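Local coordinates for protein putative tetR family transcriptional regulator (Streptomyces coelicolor A3, PDB 2Q24) that probably binds DNA at cis-regulatory sites and regulates transcription through a helix-turn-helix, at residues A60-A65 / D109-V114; A64-E69 / I98-A103; R72-V77 / Q127-A132. All coordinates share one frame; numbering follows the deposited sequence.

Contact 1 of 3, residues A60-A65 / D109-V114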
ATOM      1  N   ALA B  60     -17.727   4.836  -0.674  1.00 25.26           N
ATOM      2  CA  ALA B  60     -16.990   3.646  -0.255  1.00 26.26           C
ATOM      3  C   ALA B  60     -16.448   2.909  -1.501  1.00 24.99           C
ATOM      4  O   ALA B  60     -15.319   2.400  -1.498  1.00 24.89           O
ATOM      5  CB  ALA B  60     -17.849   2.772   0.552  1.00 25.85           C
ATOM      6  N   LEU B  61     -17.262   2.865  -2.550  1.00 24.57           N
ATOM      7  CA  LEU B  61     -16.830   2.290  -3.853  1.00 23.03           C
ATOM      8  C   LEU B  61     -15.660   3.049  -4.444  1.00 23.26           C
ATOM      9  O   LEU B  61     -14.664   2.451  -4.846  1.00 23.15           O
ATOM     10  CB  LEU B  61     -18.006   2.199  -4.860  1.00 23.17           C
ATOM     11  CG  LEU B  61     -17.663   1.513  -6.184  1.00 24.57           C
ATOM     12  CD1 LEU B  61     -17.159   0.075  -5.924  1.00 23.20           C
ATOM     13  CD2 LEU B  61     -18.860   1.529  -7.176  1.00 23.18           C
ATOM     14  N   ILE B  62     -15.761   4.374  -4.501  1.00 22.93           N
ATOM     15  CA  ILE B  62     -14.668   5.207  -5.034  1.00 22.51           C
ATOM     16  C   ILE B  62     -13.390   4.994  -4.235  1.00 22.32           C
ATOM     17  O   ILE B  62     -12.335   4.745  -4.813  1.00 22.49           O
ATOM     18  CB  ILE B  62     -15.058   6.706  -4.944  1.00 22.72           C
ATOM     19  CG1 ILE B  62     -16.207   6.987  -5.927  1.00 22.84           C
ATOM     20  CG2 ILE B  62     -13.853   7.619  -5.265  1.00 23.88           C
ATOM     21  CD1 ILE B  62     -17.013   8.245  -5.567  1.00 21.62           C
ATOM     22  N   GLU B  63     -13.486   5.073  -2.908  1.00 22.47           N
ATOM     23  CA  GLU B  63     -12.280   4.859  -2.060  1.00 22.92           C
ATOM     24  C   GLU B  63     -11.638   3.498  -2.279  1.00 23.02           C
ATOM     25  O   GLU B  63     -10.416   3.396  -2.501  1.00 22.90           O
ATOM     26  CB  GLU B  63     -12.599   5.052  -0.568  1.00 24.40           C
ATOM     27  CG  GLU B  63     -11.396   4.663   0.271  1.00 25.87           C
ATOM     28  CD  GLU B  63     -11.526   4.952   1.724  1.00 32.49           C
ATOM     29  OE1 GLU B  63     -12.349   5.802   2.109  1.00 33.73           O
ATOM     30  OE2 GLU B  63     -10.798   4.275   2.486  1.00 34.69           O
ATOM     31  N   ALA B  64     -12.441   2.435  -2.200  1.00 23.76           N
ATOM     32  CA  ALA B  64     -11.937   1.062  -2.459  1.00 25.30           C
ATOM     33  C   ALA B  64     -11.291   0.890  -3.848  1.00 24.60           C
ATOM     34  O   ALA B  64     -10.231   0.255  -3.990  1.00 24.04           O
ATOM     35  CB  ALA B  64     -13.065   0.048  -2.283  1.00 25.74           C
ATOM     36  N   ALA B  65     -11.920   1.475  -4.870  1.00 24.25           N
ATOM     37  CA  ALA B  65     -11.397   1.442  -6.252  1.00 23.86           C
ATOM     38  C   ALA B  65     -10.036   2.112  -6.345  1.00 24.48           C
ATOM     39  O   ALA B  65      -9.083   1.518  -6.921  1.00 24.72           O
ATOM     40  CB  ALA B  65     -12.339   2.109  -7.217  1.00 24.42           C
ATOM     41  N   ASP B 109     -13.027  14.513  -9.408  1.00 31.07           N
ATOM     42  CA  ASP B 109     -14.320  14.886  -8.780  1.00 31.69           C
ATOM     43  C   ASP B 109     -14.812  13.799  -7.808  1.00 31.11           C
ATOM     44  O   ASP B 109     -15.387  14.115  -6.750  1.00 31.51           O
ATOM     45  CB  ASP B 109     -15.411  15.127  -9.825  1.00 31.63           C
ATOM     46  CG  ASP B 109     -15.209  16.410 -10.624  1.00 36.05           C
ATOM     47  OD1 ASP B 109     -14.313  17.232 -10.288  1.00 40.58           O
ATOM     48  OD2 ASP B 109     -15.964  16.592 -11.602  1.00 41.04           O
ATOM     49  N   ALA B 110     -14.631  12.534  -8.189  1.00 30.51           N
ATOM     50  CA  ALA B 110     -15.093  11.418  -7.364  1.00 30.59           C
ATOM     51  C   ALA B 110     -14.288  11.362  -6.071  1.00 30.77           C
ATOM     52  O   ALA B 110     -14.860  11.187  -4.991  1.00 30.21           O
ATOM     53  CB  ALA B 110     -15.013  10.083  -8.134  1.00 31.34           C
ATOM     54  N   LEU B 111     -12.958  11.521  -6.183  1.00 30.49           N
ATOM     55  CA  LEU B 111     -12.077  11.541  -5.017  1.00 31.19           C
ATOM     56  C   LEU B 111     -12.407  12.710  -4.078  1.00 31.66           C
ATOM     57  O   LEU B 111     -12.425  12.552  -2.866  1.00 32.07           O
ATOM     58  CB  LEU B 111     -10.607  11.560  -5.449  1.00 30.64           C
ATOM     59  CG  LEU B 111     -10.126  10.250  -6.114  1.00 31.40           C
ATOM     60  CD1 LEU B 111      -8.778  10.459  -6.880  1.00 30.48           C
ATOM     61  CD2 LEU B 111     -10.003   9.044  -5.117  1.00 30.92           C
ATOM     62  N   ARG B 112     -12.674  13.874  -4.658  1.00 32.51           N
ATOM     63  CA  ARG B 112     -13.187  15.047  -3.909  1.00 34.19           C
ATOM     64  C   ARG B 112     -14.425  14.724  -3.063  1.00 33.88           C
ATOM     65  O   ARG B 112     -14.534  15.177  -1.922  1.00 34.19           O
ATOM     66  CB  ARG B 112     -13.564  16.142  -4.889  1.00 35.09           C
ATOM     67  CG  ARG B 112     -13.070  17.537  -4.522  1.00 39.80           C
ATOM     68  CD  ARG B 112     -11.663  17.764  -5.127  1.00 46.32           C
ATOM     69  NE  ARG B 112     -11.603  17.763  -6.605  1.00 49.81           N
ATOM     70  CZ  ARG B 112     -12.566  18.190  -7.436  1.00 49.13           C
ATOM     71  NH1 ARG B 112     -13.719  18.670  -6.969  1.00 50.69           N
ATOM     72  NH2 ARG B 112     -12.376  18.132  -8.751  1.00 48.01           N
ATOM     73  N   ALA B 113     -15.344  13.939  -3.621  1.00 33.02           N
ATOM     74  CA  ALA B 113     -16.621  13.616  -2.968  1.00 31.85           C
ATOM     75  C   ALA B 113     -16.423  12.650  -1.793  1.00 31.72           C
ATOM     76  O   ALA B 113     -17.184  12.670  -0.813  1.00 30.60           O
ATOM     77  CB  ALA B 113     -17.593  13.039  -3.974  1.00 31.99           C
ATOM     78  N   VAL B 114     -15.390  11.815  -1.882  1.00 30.44           N
ATOM     79  CA  VAL B 114     -15.023  10.993  -0.744  1.00 30.34           C
ATOM     80  C   VAL B 114     -14.540  11.897   0.421  1.00 30.91           C
ATOM     81  O   VAL B 114     -14.962  11.701   1.574  1.00 30.47           O
ATOM     82  CB  VAL B 114     -13.924   9.971  -1.096  1.00 30.28           C
ATOM     83  CG1 VAL B 114     -13.540   9.164   0.127  1.00 29.14           C
ATOM     84  CG2 VAL B 114     -14.392   9.042  -2.207  1.00 30.14           C
TER

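Contact 2 of 3, residues A64-E69 / I98-A103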
ATOM      1  N   ALA B  64     -12.441   2.435  -2.200  1.00 23.76           N
ATOM      2  CA  ALA B  64     -11.937   1.062  -2.459  1.00 25.30           C
ATOM      3  C   ALA B  64     -11.291   0.890  -3.848  1.00 24.60           C
ATOM      4  O   ALA B  64     -10.231   0.255  -3.990  1.00 24.04           O
ATOM      5  CB  ALA B  64     -13.065   0.048  -2.283  1.00 25.74           C
ATOM      6  N   ALA B  65     -11.920   1.475  -4.870  1.00 24.25           N
ATOM      7  CA  ALA B  65     -11.397   1.442  -6.252  1.00 23.86           C
ATOM      8  C   ALA B  65     -10.036   2.112  -6.345  1.00 24.48           C
ATOM      9  O   ALA B  65      -9.083   1.518  -6.921  1.00 24.72           O
ATOM     10  CB  ALA B  65     -12.339   2.109  -7.217  1.00 24.42           C
ATOM     11  N   TYR B  66      -9.935   3.319  -5.770  1.00 23.39           N
ATOM     12  CA  TYR B  66      -8.647   4.019  -5.733  1.00 22.94           C
ATOM     13  C   TYR B  66      -7.581   3.182  -4.986  1.00 22.74           C
ATOM     14  O   TYR B  66      -6.461   3.031  -5.485  1.00 23.70           O
ATOM     15  CB  TYR B  66      -8.781   5.438  -5.122  1.00 22.80           C
ATOM     16  CG  TYR B  66      -7.437   6.168  -5.082  1.00 24.13           C
ATOM     17  CD1 TYR B  66      -6.890   6.787  -6.242  1.00 28.04           C
ATOM     18  CD2 TYR B  66      -6.712   6.240  -3.892  1.00 25.64           C
ATOM     19  CE1 TYR B  66      -5.658   7.440  -6.174  1.00 28.23           C
ATOM     20  CE2 TYR B  66      -5.504   6.896  -3.829  1.00 27.34           C
ATOM     21  CZ  TYR B  66      -4.983   7.468  -4.969  1.00 28.50           C
ATOM     22  OH  TYR B  66      -3.762   8.091  -4.879  1.00 32.71           O
ATOM     23  N   ARG B  67      -7.915   2.663  -3.807  1.00 22.81           N
ATOM     24  CA  ARG B  67      -6.947   1.913  -3.015  1.00 23.77           C
ATOM     25  C   ARG B  67      -6.512   0.657  -3.719  1.00 25.13           C
ATOM     26  O   ARG B  67      -5.347   0.239  -3.634  1.00 24.72           O
ATOM     27  CB  ARG B  67      -7.572   1.550  -1.664  1.00 24.94           C
ATOM     28  CG  ARG B  67      -7.709   2.760  -0.762  1.00 23.77           C
ATOM     29  CD  ARG B  67      -8.421   2.431   0.567  1.00 24.58           C
ATOM     30  NE  ARG B  67      -7.666   1.481   1.386  1.00 27.06           N
ATOM     31  CZ  ARG B  67      -7.988   1.130   2.616  1.00 25.52           C
ATOM     32  NH1 ARG B  67      -9.092   1.642   3.174  1.00 24.41           N
ATOM     33  NH2 ARG B  67      -7.229   0.260   3.281  1.00 25.25           N
ATOM     34  N   ASN B  68      -7.463   0.008  -4.411  1.00 23.68           N
ATOM     35  CA  ASN B  68      -7.127  -1.168  -5.187  1.00 25.09           C
ATOM     36  C   ASN B  68      -6.174  -0.842  -6.332  1.00 25.13           C
ATOM     37  O   ASN B  68      -5.251  -1.613  -6.605  1.00 24.50           O
ATOM     38  CB  ASN B  68      -8.426  -1.799  -5.749  1.00 25.60           C
ATOM     39  CG  ASN B  68      -8.144  -3.050  -6.558  1.00 28.41           C
ATOM     40  OD1 ASN B  68      -8.253  -3.027  -7.769  1.00 28.49           O
ATOM     41  ND2 ASN B  68      -7.795  -4.149  -5.876  1.00 29.65           N
ATOM     42  N   GLU B  69      -6.382   0.305  -6.998  1.00 24.36           N
ATOM     43  CA  GLU B  69      -5.533   0.730  -8.110  1.00 24.86           C
ATOM     44  C   GLU B  69      -4.071   0.952  -7.626  1.00 23.51           C
ATOM     45  O   GLU B  69      -3.100   0.510  -8.261  1.00 24.25           O
ATOM     46  CB  GLU B  69      -6.104   2.027  -8.751  1.00 25.69           C
ATOM     47  CG  GLU B  69      -5.240   2.664  -9.856  1.00 27.57           C
ATOM     48  CD  GLU B  69      -5.352   2.004 -11.207  1.00 35.55           C
ATOM     49  OE1 GLU B  69      -6.089   0.991 -11.359  1.00 34.97           O
ATOM     50  OE2 GLU B  69      -4.696   2.511 -12.150  1.00 36.58           O
ATOM     51  N   ILE B  98       2.023   5.933 -14.953  1.00 23.20           N
ATOM     52  CA  ILE B  98       1.288   6.956 -15.723  1.00 24.67           C
ATOM     53  C   ILE B  98      -0.165   6.545 -15.892  1.00 25.16           C
ATOM     54  O   ILE B  98      -1.052   7.393 -15.802  1.00 24.08           O
ATOM     55  CB  ILE B  98       1.961   7.289 -17.093  1.00 25.89           C
ATOM     56  CG1 ILE B  98       3.289   7.946 -16.803  1.00 25.91           C
ATOM     57  CG2 ILE B  98       1.084   8.264 -17.967  1.00 27.32           C
ATOM     58  CD1 ILE B  98       3.180   9.364 -16.232  1.00 33.96           C
ATOM     59  N   ASP B  99      -0.416   5.244 -16.095  1.00 23.84           N
ATOM     60  CA  ASP B  99      -1.816   4.708 -16.185  1.00 26.62           C
ATOM     61  C   ASP B  99      -2.617   5.047 -14.899  1.00 24.78           C
ATOM     62  O   ASP B  99      -3.765   5.515 -14.965  1.00 26.14           O
ATOM     63  CB  ASP B  99      -1.811   3.196 -16.342  1.00 27.66           C
ATOM     64  CG  ASP B  99      -1.291   2.712 -17.716  1.00 33.91           C
ATOM     65  OD1 ASP B  99      -1.315   3.472 -18.712  1.00 33.91           O
ATOM     66  OD2 ASP B  99      -0.910   1.513 -17.768  1.00 36.37           O
ATOM     67  N   TYR B 100      -1.993   4.813 -13.749  1.00 25.31           N
ATOM     68  CA  TYR B 100      -2.539   5.142 -12.419  1.00 24.14           C
ATOM     69  C   TYR B 100      -2.773   6.653 -12.253  1.00 24.93           C
ATOM     70  O   TYR B 100      -3.838   7.089 -11.815  1.00 25.61           O
ATOM     71  CB  TYR B 100      -1.568   4.636 -11.347  1.00 24.18           C
ATOM     72  CG  TYR B 100      -1.617   5.457 -10.086  1.00 24.12           C
ATOM     73  CD1 TYR B 100      -2.691   5.367  -9.211  1.00 24.44           C
ATOM     74  CD2 TYR B 100      -0.593   6.389  -9.802  1.00 22.51           C
ATOM     75  CE1 TYR B 100      -2.749   6.169  -8.062  1.00 27.05           C
ATOM     76  CE2 TYR B 100      -0.641   7.174  -8.637  1.00 28.34           C
ATOM     77  CZ  TYR B 100      -1.733   7.073  -7.797  1.00 25.96           C
ATOM     78  OH  TYR B 100      -1.782   7.846  -6.646  1.00 28.83           O
ATOM     79  N   ALA B 101      -1.766   7.453 -12.601  1.00 24.57           N
ATOM     80  CA  ALA B 101      -1.862   8.916 -12.404  1.00 26.39           C
ATOM     81  C   ALA B 101      -2.906   9.582 -13.325  1.00 27.55           C
ATOM     82  O   ALA B 101      -3.575  10.566 -12.950  1.00 28.92           O
ATOM     83  CB  ALA B 101      -0.452   9.531 -12.589  1.00 26.47           C
ATOM     84  N   THR B 102      -3.043   9.035 -14.518  1.00 28.29           N
ATOM     85  CA  THR B 102      -4.080   9.437 -15.479  1.00 29.64           C
ATOM     86  C   THR B 102      -5.469   9.160 -14.908  1.00 29.20           C
ATOM     87  O   THR B 102      -6.370  10.046 -14.961  1.00 28.94           O
ATOM     88  CB  THR B 102      -3.867   8.721 -16.846  1.00 29.99           C
ATOM     89  OG1 THR B 102      -2.680   9.278 -17.444  1.00 31.69           O
ATOM     90  CG2 THR B 102      -5.070   8.942 -17.805  1.00 32.83           C
ATOM     91  N   ALA B 103      -5.656   7.944 -14.382  1.00 28.39           N
ATOM     92  CA  ALA B 103      -6.897   7.562 -13.682  1.00 28.30           C
ATOM     93  C   ALA B 103      -7.192   8.459 -12.471  1.00 28.64           C
ATOM     94  O   ALA B 103      -8.336   8.973 -12.314  1.00 29.90           O
ATOM     95  CB  ALA B 103      -6.868   6.091 -13.303  1.00 28.19           C
TER

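Contact 3 of 3, residues R72-V77 / Q127-A132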
ATOM      1  N   ARG B  72      -2.522  -2.535  -6.701  1.00 23.08           N
ATOM      2  CA  ARG B  72      -2.099  -3.286  -7.903  1.00 24.10           C
ATOM      3  C   ARG B  72      -0.791  -2.733  -8.515  1.00 24.97           C
ATOM      4  O   ARG B  72       0.071  -3.511  -8.908  1.00 24.33           O
ATOM      5  CB  ARG B  72      -3.209  -3.360  -8.941  1.00 25.35           C
ATOM      6  CG  ARG B  72      -4.278  -4.361  -8.452  1.00 26.90           C
ATOM      7  CD  ARG B  72      -5.368  -4.584  -9.524  1.00 35.88           C
ATOM      8  NE  ARG B  72      -6.325  -3.482  -9.510  1.00 40.98           N
ATOM      9  N   LEU B  73      -0.659  -1.411  -8.537  1.00 25.27           N
ATOM     10  CA  LEU B  73       0.532  -0.746  -9.043  1.00 24.51           C
ATOM     11  C   LEU B  73       1.761  -1.142  -8.202  1.00 24.22           C
ATOM     12  O   LEU B  73       2.791  -1.530  -8.743  1.00 24.31           O
ATOM     13  CB  LEU B  73       0.323   0.769  -9.032  1.00 24.35           C
ATOM     14  CG  LEU B  73       1.565   1.572  -9.413  1.00 25.42           C
ATOM     15  CD1 LEU B  73       1.957   1.271 -10.867  1.00 21.78           C
ATOM     16  CD2 LEU B  73       1.291   3.072  -9.209  1.00 25.28           C
ATOM     17  N   CYS B  74       1.640  -1.058  -6.872  1.00 23.76           N
ATOM     18  CA  CYS B  74       2.738  -1.387  -5.995  1.00 23.79           C
ATOM     19  C   CYS B  74       3.138  -2.859  -6.032  1.00 24.09           C
ATOM     20  O   CYS B  74       4.320  -3.203  -6.037  1.00 23.64           O
ATOM     21  CB  CYS B  74       2.425  -0.940  -4.546  1.00 24.40           C
ATOM     22  SG  CYS B  74       2.287   0.856  -4.400  1.00 24.70           S
ATOM     23  N   ASP B  75       2.138  -3.706  -6.152  1.00 23.89           N
ATOM     24  CA  ASP B  75       2.326  -5.129  -5.960  1.00 24.60           C
ATOM     25  C   ASP B  75       2.821  -5.780  -7.269  1.00 22.97           C
ATOM     26  O   ASP B  75       3.086  -6.960  -7.273  1.00 24.87           O
ATOM     27  CB  ASP B  75       0.985  -5.728  -5.530  1.00 25.12           C
ATOM     28  CG  ASP B  75       0.599  -5.367  -4.061  1.00 26.19           C
ATOM     29  OD1 ASP B  75       1.416  -4.841  -3.332  1.00 28.88           O
ATOM     30  OD2 ASP B  75      -0.562  -5.596  -3.699  1.00 29.72           O
ATOM     31  N   SER B  76       2.863  -5.013  -8.358  1.00 22.53           N
ATOM     32  CA  SER B  76       3.408  -5.514  -9.605  1.00 22.95           C
ATOM     33  C   SER B  76       4.947  -5.594  -9.543  1.00 21.86           C
ATOM     34  O   SER B  76       5.550  -6.276 -10.385  1.00 23.20           O
ATOM     35  CB  SER B  76       2.990  -4.597 -10.812  1.00 22.97           C
ATOM     36  OG  SER B  76       3.572  -3.311 -10.698  1.00 25.35           O
ATOM     37  N   VAL B  77       5.582  -4.938  -8.553  1.00 22.49           N
ATOM     38  CA  VAL B  77       7.054  -4.804  -8.584  1.00 22.95           C
ATOM     39  C   VAL B  77       7.828  -6.129  -8.488  1.00 23.80           C
ATOM     40  O   VAL B  77       8.717  -6.371  -9.316  1.00 21.74           O
ATOM     41  CB  VAL B  77       7.583  -3.794  -7.551  1.00 24.03           C
ATOM     42  CG1 VAL B  77       9.116  -3.896  -7.436  1.00 25.80           C
ATOM     43  CG2 VAL B  77       7.114  -2.341  -7.964  1.00 25.60           C
ATOM     44  N   GLN B 127       3.457   7.131  -0.026  1.00 24.54           N
ATOM     45  CA  GLN B 127       4.574   6.389   0.580  0.50 23.79           C
ATOM     46  C   GLN B 127       4.713   4.993  -0.043  1.00 23.92           C
ATOM     47  O   GLN B 127       5.820   4.517  -0.311  1.00 23.70           O
ATOM     48  CB  GLN B 127       4.360   6.271   2.098  0.50 23.58           C
ATOM     49  CG  GLN B 127       4.226   7.626   2.826  0.50 25.76           C
ATOM     50  CD  GLN B 127       2.781   8.131   3.023  0.50 28.44           C
ATOM     51  OE1 GLN B 127       2.039   8.409   2.066  0.50 23.31           O
ATOM     52  NE2 GLN B 127       2.404   8.300   4.290  0.50 30.53           N
ATOM     53  N   LEU B 128       3.589   4.305  -0.209  1.00 22.27           N
ATOM     54  CA  LEU B 128       3.605   2.942  -0.785  1.00 22.61           C
ATOM     55  C   LEU B 128       4.209   2.991  -2.206  1.00 22.98           C
ATOM     56  O   LEU B 128       5.066   2.168  -2.582  1.00 22.84           O
ATOM     57  CB  LEU B 128       2.173   2.386  -0.850  1.00 22.10           C
ATOM     58  CG  LEU B 128       1.488   2.022   0.481  1.00 23.06           C
ATOM     59  CD1 LEU B 128      -0.018   1.789   0.226  1.00 25.63           C
ATOM     60  CD2 LEU B 128       2.128   0.768   1.030  1.00 23.87           C
ATOM     61  N   ILE B 129       3.746   3.968  -2.994  1.00 22.41           N
ATOM     62  CA  ILE B 129       4.186   4.040  -4.396  1.00 21.91           C
ATOM     63  C   ILE B 129       5.629   4.506  -4.468  1.00 21.53           C
ATOM     64  O   ILE B 129       6.415   3.988  -5.243  1.00 22.42           O
ATOM     65  CB  ILE B 129       3.340   5.024  -5.177  1.00 22.64           C
ATOM     66  CG1 ILE B 129       1.918   4.451  -5.327  1.00 23.70           C
ATOM     67  CG2 ILE B 129       4.002   5.267  -6.565  1.00 23.41           C
ATOM     68  CD1 ILE B 129       0.891   5.497  -5.764  1.00 26.05           C
ATOM     69  N   GLN B 130       5.987   5.465  -3.650  1.00 22.26           N
ATOM     70  CA  GLN B 130       7.440   5.832  -3.568  1.00 23.71           C
ATOM     71  C   GLN B 130       8.341   4.648  -3.192  1.00 24.38           C
ATOM     72  O   GLN B 130       9.475   4.493  -3.712  1.00 24.70           O
ATOM     73  CB  GLN B 130       7.650   7.028  -2.668  1.00 25.25           C
ATOM     74  CG  GLN B 130       7.295   8.306  -3.445  1.00 31.30           C
ATOM     75  CD  GLN B 130       7.413   9.617  -2.643  1.00 37.39           C
ATOM     76  OE1 GLN B 130       7.018  10.712  -3.103  1.00 38.85           O
ATOM     77  NE2 GLN B 130       7.946   9.507  -1.458  1.00 36.66           N
ATOM     78  N   SER B 131       7.848   3.769  -2.315  1.00 22.98           N
ATOM     79  CA  SER B 131       8.646   2.617  -1.923  1.00 23.11           C
ATOM     80  C   SER B 131       8.779   1.614  -3.040  1.00 24.01           C
ATOM     81  O   SER B 131       9.822   0.998  -3.186  1.00 23.42           O
ATOM     82  CB  SER B 131       8.057   1.970  -0.663  1.00 24.05           C
ATOM     83  OG  SER B 131       8.940   0.983  -0.137  1.00 27.34           O
ATOM     84  N   ALA B 132       7.726   1.477  -3.856  1.00 23.38           N
ATOM     85  CA  ALA B 132       7.758   0.567  -5.029  1.00 24.84           C
ATOM     86  C   ALA B 132       8.819   1.080  -5.998  1.00 24.58           C
ATOM     87  O   ALA B 132       9.608   0.328  -6.566  1.00 25.51           O
ATOM     88  CB  ALA B 132       6.380   0.564  -5.705  1.00 24.53           C
TER

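Contact 1 of 3, residues A60-A65 / D109-V114
The backbone oxygen A110 O accepts the amide V114 N at 3.2 Å and, weakly, that of A113 N, while two methyl groups of I62 pack against it from the other helix. I62 CD1 and I62 CG2 each come to 3.7 Å of A110 O, and this apolar carbon would tend to shield the turn's own hydrogen bonding. With chi1 at -68°, I62 CG1 stands anti to the carbonyl carbon and CG2 anti to the backbone N, which puts CG2 between A110 O and V114. The delta methyl, placed by chi2 at 158°, lies against the small A110 side chain, I62 CD1 to A110 CB being 3.7 Å.

Packing is tightest where I62 and V114 lie alongside, pointing opposite ways; I62 CG2 and V114 CG2 are 3.4 Å apart, shorter than a usual van der Waals contact. L111 adds a looser touch from its CD2 to the same I62 methyl. E63, its chain extended, crosses V114 at about a right angle, and its OE2 makes a salt bridge with R67.

The axes of segments 60-65 and 109-114 approach to 9.1 Å at a crossing angle of -115°, and I62 makes most of the contacts between them. F28 of helix 17-31 also touches I62, which thus lies between the N-terminal bundle predicted to bind DNA and helix 108-116, a junction characteristic of the TetR fold.

Contact 2 of 3, residues A64-E69 / I98-A103
Y66 carries its CG anti to the backbone N, and Y100 does much the same with chi1 at 151°, each torsion sending CG away from its own backbone N. The two rings meet between the backbones. Their hydroxyls are joined by a hydrogen bond, Y66 OH to Y100 OH being 2.7 Å, in which either could be the donor. Y66 OH lies at the edge of the Y100 ring, in its plane, and beside the bond the rings touch carbon to carbon, Y66 CE1 to Y100 CE1 at 3.7 Å. Y122 packs edge-to-face with Y66.

E69 works from one turn further on. E69 CG, anti to the backbone N, lies 3.8 Å from Y100 CD1 at the ring edge. The bend at chi2 then turns CD, and with it the carboxylate, whose E69 OE2 is 3.4 Å from Y100 CA; carboxylate and ring planes are 25° apart. An alanine in place of Y66 would probably leave the Y100 hydroxyl without this mate and open a gap beside Y100 CE1.

Segments 64-69 and 98-103 run at 163°, nearly antiparallel, their axes approaching to 11.2 Å, a spacing bridged by the long aromatic side chains. Such a helix pair belongs to the all-helical core of a TetR-family regulatory domain, into which helix 58-75 runs from the end predicted to bind DNA.

Contact 3 of 3, residues R72-V77 / Q127-A132
In this TetR-type helical fold the C-terminal part of helix 58-75, with V77 of helix 77-83, packs on helix 125-142, and C74 is the residue pressed inward. Its SG, anti to the carbonyl carbon (chi1 -65°), reaches the backbone of the opposing helix, with C74 SG 3.6 Å from L128 O. That oxygen already accepts the helical bond of A132 N, so the sulphur sits beside a carbonyl in use. Two side chains also touch the sulphur: I129 CG1 lies 3.7 Å from C74 SG, and L128 CB lies slightly farther off.

The backbones come close where the side chain is small, C74 CA and A132 CA being 5.5 Å apart. Beside this point V77 CG2 rests 3.8 Å from A132 CB; farther along, L73 crosses I129 at about a right angle, L73 CD2 to I129 CG1 at 4.2 Å. The turn that carries these groups is tied by S76 OG, which donates to L73 O at 2.8 Å, and W93 NE1 bonds to the same oxygen.

W93 of helix 86-106 also packs on V77 and I129, and F156 of helix 152-165 touches I129, while on the dimer side L128 meets D75 of the second subunit.

Overall arrangement
Helix 58-75 supplies one partner to all three contacts, and reading along it gives a worked example of one helix serving successive neighbours. Contact 1 faces the end predicted to bind DNA; its centre is about 11 Å from that of contact 2, to which it is joined by L111 CD2 packing 3.8 Å from Y66 CB. Contact 2 passes on to contact 3, about 12 Å away between centres, through the Y100 ring: Y100 CE2 lies 3.7 Å from I129 CD1, and Y100 CD2 also touches L73 CD2. Contacts 1 and 3, about 20 Å apart between centres, do not touch. Residues within all three lie near the second subunit, linking this helix to the dimer.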